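Long-range contact in fibronectin type III domain-containing protein (Simiduia agarivorans, PDB 6P2K), which is an ancestral-type glycoside hydrolase of family 74, built on seven-bladed beta-propellers, and probably cleaves beta-glucan chains such as xyloglucan: residues R347-Y359 with H362-Y375. Numbering follows the deposited sequence.
Sequences RGVWSTTNQTMYY and HNSGNNSYSWQNKY
R347 meets both H362 and Y369 through NH1. Its NH1 donates to Y369 OH at 2.8 Å, with the hydroxyl near the guanidinium plane. The same NH1 sits over the centre of one face of the H362 imidazole, 3.2 Å above the ring plane. The guanidinium and imidazole planes are 65° apart. R347 CG lies anti to the backbone N (chi1 -170°), and the extended chain beyond it carries the guanidinium to both rings. At the other end of the contact, T356 CG2 makes a CH-pi contact with Y375, 3.4 Å from the ring centroid. The Y358 and Y375 rings lie at 51° to each other; Y358 CE1 is 3.6 Å from Y375 CE1, and Y358 CZ lies in plane at the rim of Y375. Between these ends, W371 CH2 packs on V349 CG1 at 3.9 Å, and W371 CE3 lies near Y358 CB. The W350 and K374 side chains cross at about a right angle, with W350 CH2 3.6 Å from K374 CG. The strands 348-351, 358-363 and 368-373 are the last three of a four-stranded antiparallel sheet, consistent with a propeller blade. Y359 and Q372 are a hydrogen-bonded pair: Y359 N donates to Q372 O, and Q372 N to Y359 O. K374 N donates to M357 O at 3.0 Å just past the strand end. The next layer fixes the polar groups. H362 NE2 donates to N367 OD1 near the imidazole plane, which helps hold the ring's rotation. E294 takes R347 NH2 in a salt bridge and also bonds Y369 OH, while D271 pairs with R347 NE. Y358 OH and Y375 OH bond the backbone carbonyls of D322 and I323.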
loop_
_atom_site.group_PDB
_atom_site.type_symbol
_atom_site.label_atom_id
_atom_site.label_comp_id
_atom_site.label_asym_id
_atom_site.label_seq_id
_atom_site.Cartn_x
_atom_site.Cartn_y
_atom_site.Cartn_z
ATOM N N ARG B 347 23.014 -40.401 29.131
ATOM C CA ARG B 347 24.061 -40.189 28.141
ATOM C C ARG B 347 23.766 -38.931 27.335
ATOM O O ARG B 347 22.678 -38.785 26.769
ATOM C CB ARG B 347 24.198 -41.391 27.208
ATOM C CG ARG B 347 25.438 -41.306 26.329
ATOM C CD ARG B 347 25.587 -42.498 25.397
ATOM N NE ARG B 347 26.879 -42.476 24.711
ATOM C CZ ARG B 347 27.074 -41.990 23.488
ATOM N NH1 ARG B 347 26.057 -41.483 22.804
ATOM N NH2 ARG B 347 28.286 -42.009 22.947
ATOM N N GLY B 348 24.739 -38.026 27.285
ATOM C CA GLY B 348 24.578 -36.791 26.546
ATOM C C GLY B 348 25.923 -36.164 26.251
ATOM O O GLY B 348 26.974 -36.692 26.621
ATOM N N VAL B 349 25.874 -35.019 25.572
ATOM C CA VAL B 349 27.069 -34.280 25.180
ATOM C C VAL B 349 26.861 -32.808 25.507
ATOM O O VAL B 349 25.819 -32.234 25.171
ATOM C CB VAL B 349 27.390 -34.454 23.681
ATOM C CG1 VAL B 349 28.523 -33.525 23.267
ATOM C CG2 VAL B 349 27.746 -35.904 23.366
ATOM N N TRP B 350 27.848 -32.204 26.164
ATOM C CA TRP B 350 27.891 -30.765 26.395
ATOM C C TRP B 350 28.892 -30.143 25.429
ATOM O O TRP B 350 30.032 -30.610 25.338
ATOM C CB TRP B 350 28.294 -30.458 27.839
ATOM C CG TRP B 350 27.141 -30.337 28.784
ATOM C CD1 TRP B 350 26.736 -31.258 29.711
ATOM C CD2 TRP B 350 26.243 -29.228 28.902
ATOM N NE1 TRP B 350 25.641 -30.789 30.393
ATOM C CE2 TRP B 350 25.317 -29.545 29.915
ATOM C CE3 TRP B 350 26.126 -27.999 28.241
ATOM C CZ2 TRP B 350 24.292 -28.677 30.287
ATOM C CZ3 TRP B 350 25.107 -27.138 28.613
ATOM C CH2 TRP B 350 24.204 -27.481 29.626
ATOM N N SER B 351 28.472 -29.102 24.714
ATOM C CA SER B 351 29.354 -28.452 23.743
ATOM C C SER B 351 28.873 -27.017 23.518
ATOM O O SER B 351 28.145 -26.462 24.348
ATOM C CB SER B 351 29.410 -29.269 22.441
ATOM O OG SER B 351 30.331 -28.700 21.525
ATOM N N THR B 352 29.274 -26.419 22.394
ATOM C CA THR B 352 29.045 -24.997 22.148
ATOM C C THR B 352 29.132 -24.711 20.653
ATOM O O THR B 352 29.722 -25.480 19.890
ATOM C CB THR B 352 30.070 -24.137 22.896
ATOM O OG1 THR B 352 29.848 -22.750 22.605
ATOM C CG2 THR B 352 31.481 -24.514 22.470
ATOM N N THR B 353 28.538 -23.587 20.243
ATOM C CA THR B 353 28.782 -23.064 18.902
ATOM C C THR B 353 29.892 -22.023 18.875
ATOM O O THR B 353 30.289 -21.605 17.779
ATOM C CB THR B 353 27.507 -22.455 18.288
ATOM O OG1 THR B 353 27.073 -21.324 19.060
ATOM C CG2 THR B 353 26.394 -23.495 18.194
ATOM N N ASN B 354 30.358 -21.593 20.060
ATOM C CA ASN B 354 31.562 -20.807 20.357
ATOM C C ASN B 354 31.303 -19.905 21.559
ATOM O O ASN B 354 32.043 -19.944 22.545
ATOM C CB ASN B 354 32.047 -19.944 19.186
ATOM C CG ASN B 354 33.295 -19.146 19.535
ATOM O OD1 ASN B 354 33.221 -17.955 19.830
ATOM N ND2 ASN B 354 34.447 -19.807 19.519
ATOM N N GLN B 355 30.257 -19.083 21.481
ATOM C CA GLN B 355 29.903 -18.157 22.548
ATOM C C GLN B 355 28.738 -18.656 23.392
ATOM O O GLN B 355 28.148 -17.872 24.144
ATOM C CB GLN B 355 29.557 -16.781 21.973
ATOM C CG GLN B 355 30.523 -16.252 20.925
ATOM C CD GLN B 355 30.169 -14.838 20.481
ATOM O OE1 GLN B 355 31.007 -13.936 20.521
ATOM N NE2 GLN B 355 28.918 -14.639 20.066
ATOM N N THR B 356 28.393 -19.936 23.288
ATOM C CA THR B 356 27.121 -20.437 23.785
ATOM C C THR B 356 27.339 -21.709 24.599
ATOM O O THR B 356 28.467 -22.174 24.787
ATOM C CB THR B 356 26.159 -20.695 22.618
ATOM O OG1 THR B 356 26.766 -21.608 21.693
ATOM C CG2 THR B 356 25.851 -19.392 21.892
ATOM N N MET B 357 26.237 -22.271 25.094
ATOM C CA MET B 357 26.240 -23.553 25.784
ATOM C C MET B 357 25.110 -24.400 25.223
ATOM O O MET B 357 23.965 -23.942 25.149
ATOM C CB MET B 357 26.080 -23.384 27.302
ATOM C CG MET B 357 27.146 -22.517 27.957
ATOM S SD MET B 357 26.733 -20.762 27.928
ATOM C CE MET B 357 25.450 -20.698 29.176
ATOM N N TYR B 358 25.433 -25.630 24.830
ATOM C CA TYR B 358 24.475 -26.519 24.192
ATOM C C TYR B 358 24.589 -27.909 24.793
ATOM O O TYR B 358 25.694 -28.375 25.089
ATOM C CB TYR B 358 24.708 -26.590 22.677
ATOM C CG TYR B 358 23.998 -25.505 21.901
ATOM C CD1 TYR B 358 24.571 -24.252 21.737
ATOM C CD2 TYR B 358 22.753 -25.735 21.331
ATOM C CE1 TYR B 358 23.922 -23.254 21.028
ATOM C CE2 TYR B 358 22.099 -24.749 20.620
ATOM C CZ TYR B 358 22.689 -23.513 20.474
ATOM O OH TYR B 358 22.042 -22.532 19.772
ATOM N N TYR B 359 23.445 -28.569 24.967
ATOM C CA TYR B 359 23.404 -29.934 25.466
ATOM C C TYR B 359 22.626 -30.810 24.496
ATOM O O TYR B 359 21.567 -30.415 23.996
ATOM C CB TYR B 359 22.761 -30.012 26.857
ATOM C CG TYR B 359 22.618 -31.427 27.367
ATOM C CD1 TYR B 359 23.690 -32.084 27.957
ATOM C CD2 TYR B 359 21.416 -32.110 27.251
ATOM C CE1 TYR B 359 23.565 -33.378 28.423
ATOM C CE2 TYR B 359 21.282 -33.405 27.711
ATOM C CZ TYR B 359 22.359 -34.032 28.295
ATOM O OH TYR B 359 22.227 -35.320 28.756
ATOM N N HIS B 362 20.704 -38.181 23.950
ATOM C CA HIS B 362 21.011 -39.284 23.053
ATOM C C HIS B 362 19.884 -40.307 23.069
ATOM O O HIS B 362 19.360 -40.654 24.132
ATOM C CB HIS B 362 22.333 -39.953 23.441
ATOM C CG HIS B 362 22.729 -41.079 22.538
ATOM N ND1 HIS B 362 22.914 -42.369 22.991
ATOM C CD2 HIS B 362 22.974 -41.111 21.206
ATOM C CE1 HIS B 362 23.255 -43.145 21.977
ATOM N NE2 HIS B 362 23.297 -42.406 20.882
ATOM N N ASN B 363 19.517 -40.777 21.879
ATOM C CA ASN B 363 18.561 -41.867 21.709
ATOM C C ASN B 363 19.356 -43.114 21.334
ATOM O O ASN B 363 19.935 -43.182 20.245
ATOM C CB ASN B 363 17.528 -41.519 20.638
ATOM C CG ASN B 363 16.379 -42.515 20.581
ATOM O OD1 ASN B 363 16.467 -43.626 21.106
ATOM N ND2 ASN B 363 15.288 -42.115 19.935
ATOM N N SER B 364 19.377 -44.102 22.231
ATOM C CA SER B 364 20.265 -45.247 22.043
ATOM C C SER B 364 19.748 -46.221 20.984
ATOM O O SER B 364 20.542 -46.774 20.213
ATOM C CB SER B 364 20.482 -45.966 23.375
ATOM O OG SER B 364 19.321 -46.661 23.790
ATOM N N GLY B 365 18.431 -46.443 20.920
ATOM C CA GLY B 365 17.853 -47.369 19.955
ATOM C C GLY B 365 17.822 -46.756 18.571
ATOM O O GLY B 365 17.328 -47.351 17.604
ATOM N N ASN B 366 18.380 -45.554 18.485
ATOM C CA ASN B 366 18.399 -44.711 17.298
ATOM C C ASN B 366 19.782 -44.150 16.974
ATOM O O ASN B 366 20.070 -43.926 15.793
ATOM C CB ASN B 366 17.414 -43.548 17.502
ATOM C CG ASN B 366 17.109 -42.788 16.221
ATOM O OD1 ASN B 366 17.994 -42.406 15.467
ATOM N ND2 ASN B 366 15.823 -42.554 15.983
ATOM N N ASN B 367 20.657 -43.934 17.965
ATOM C CA ASN B 367 21.938 -43.231 17.791
ATOM C C ASN B 367 21.736 -41.827 17.221
ATOM O O ASN B 367 22.517 -41.347 16.394
ATOM C CB ASN B 367 22.924 -44.021 16.930
ATOM C CG ASN B 367 24.363 -43.578 17.159
ATOM O OD1 ASN B 367 24.759 -43.297 18.293
ATOM N ND2 ASN B 367 25.146 -43.505 16.091
ATOM N N SER B 368 20.690 -41.157 17.686
ATOM C CA SER B 368 20.403 -39.787 17.304
ATOM C C SER B 368 20.624 -38.864 18.494
ATOM O O SER B 368 20.451 -39.257 19.654
ATOM C CB SER B 368 18.968 -39.644 16.786
ATOM O OG SER B 368 18.019 -39.796 17.830
ATOM N N TYR B 369 21.016 -37.633 18.189
ATOM C CA TYR B 369 21.261 -36.606 19.187
ATOM C C TYR B 369 20.263 -35.474 18.996
ATOM O O TYR B 369 19.942 -35.101 17.864
ATOM C CB TYR B 369 22.696 -36.077 19.090
ATOM C CG TYR B 369 23.738 -37.094 19.493
ATOM C CD1 TYR B 369 24.241 -38.003 18.574
ATOM C CD2 TYR B 369 24.212 -37.151 20.796
ATOM C CE1 TYR B 369 25.191 -38.938 18.940
ATOM C CE2 TYR B 369 25.162 -38.081 21.173
ATOM C CZ TYR B 369 25.649 -38.974 20.242
ATOM O OH TYR B 369 26.596 -39.903 20.607
ATOM N N SER B 370 19.769 -34.940 20.107
ATOM C CA SER B 370 18.786 -33.859 20.105
ATOM C C SER B 370 19.407 -32.667 20.827
ATOM O O SER B 370 19.515 -32.663 22.057
ATOM C CB SER B 370 17.485 -34.308 20.763
ATOM O OG SER B 370 16.483 -33.314 20.636
ATOM N N TRP B 371 19.811 -31.658 20.062
ATOM C CA TRP B 371 20.552 -30.536 20.617
ATOM C C TRP B 371 19.610 -29.511 21.232
ATOM O O TRP B 371 18.577 -29.167 20.652
ATOM C CB TRP B 371 21.418 -29.896 19.532
ATOM C CG TRP B 371 22.563 -30.785 19.182
ATOM C CD1 TRP B 371 22.614 -31.706 18.174
ATOM C CD2 TRP B 371 23.811 -30.877 19.874
ATOM N NE1 TRP B 371 23.827 -32.353 18.187
ATOM C CE2 TRP B 371 24.580 -31.862 19.222
ATOM C CE3 TRP B 371 24.357 -30.215 20.978
ATOM C CZ2 TRP B 371 25.865 -32.198 19.635
ATOM C CZ3 TRP B 371 25.635 -30.549 21.386
ATOM C CH2 TRP B 371 26.373 -31.534 20.717
ATOM N N GLN B 372 19.978 -29.025 22.417
ATOM C CA GLN B 372 19.145 -28.135 23.214
ATOM C C GLN B 372 19.907 -26.853 23.517
ATOM O O GLN B 372 21.077 -26.896 23.912
ATOM C CB GLN B 372 18.709 -28.812 24.519
ATOM C CG GLN B 372 18.007 -30.151 24.325
ATOM C CD GLN B 372 17.800 -30.912 25.630
ATOM O OE1 GLN B 372 17.744 -30.319 26.710
ATOM N NE2 GLN B 372 17.682 -32.235 25.531
ATOM N N ASN B 373 19.234 -25.719 23.335
ATOM C CA ASN B 373 19.803 -24.409 23.629
ATOM C C ASN B 373 19.840 -24.206 25.143
ATOM O O ASN B 373 18.792 -24.192 25.796
ATOM C CB ASN B 373 18.962 -23.337 22.926
ATOM C CG ASN B 373 19.277 -21.907 23.364
ATOM O OD1 ASN B 373 20.091 -21.649 24.253
ATOM N ND2 ASN B 373 18.609 -20.959 22.718
ATOM N N LYS B 374 21.046 -24.040 25.699
ATOM C CA LYS B 374 21.230 -23.886 27.139
ATOM C C LYS B 374 21.873 -22.548 27.496
ATOM O O LYS B 374 22.550 -22.432 28.519
ATOM C CB LYS B 374 22.063 -25.034 27.707
ATOM C CG LYS B 374 21.427 -26.410 27.551
ATOM C CD LYS B 374 20.190 -26.548 28.429
ATOM C CE LYS B 374 19.634 -27.965 28.380
ATOM N NZ LYS B 374 18.733 -28.240 29.528
ATOM N N TYR B 375 21.681 -21.528 26.662
ATOM C CA TYR B 375 22.195 -20.203 26.976
ATOM C C TYR B 375 21.155 -19.099 26.899
ATOM O O TYR B 375 21.339 -18.065 27.556
ATOM C CB TYR B 375 23.387 -19.846 26.065
ATOM C CG TYR B 375 23.055 -19.525 24.619
ATOM C CD1 TYR B 375 22.825 -20.538 23.692
ATOM C CD2 TYR B 375 23.010 -18.207 24.174
ATOM C CE1 TYR B 375 22.535 -20.249 22.369
ATOM C CE2 TYR B 375 22.722 -17.906 22.854
ATOM C CZ TYR B 375 22.488 -18.929 21.955
ATOM O OH TYR B 375 22.209 -18.624 20.640
HETATM O O HOH W 1 19.543 -39.067 26.969
#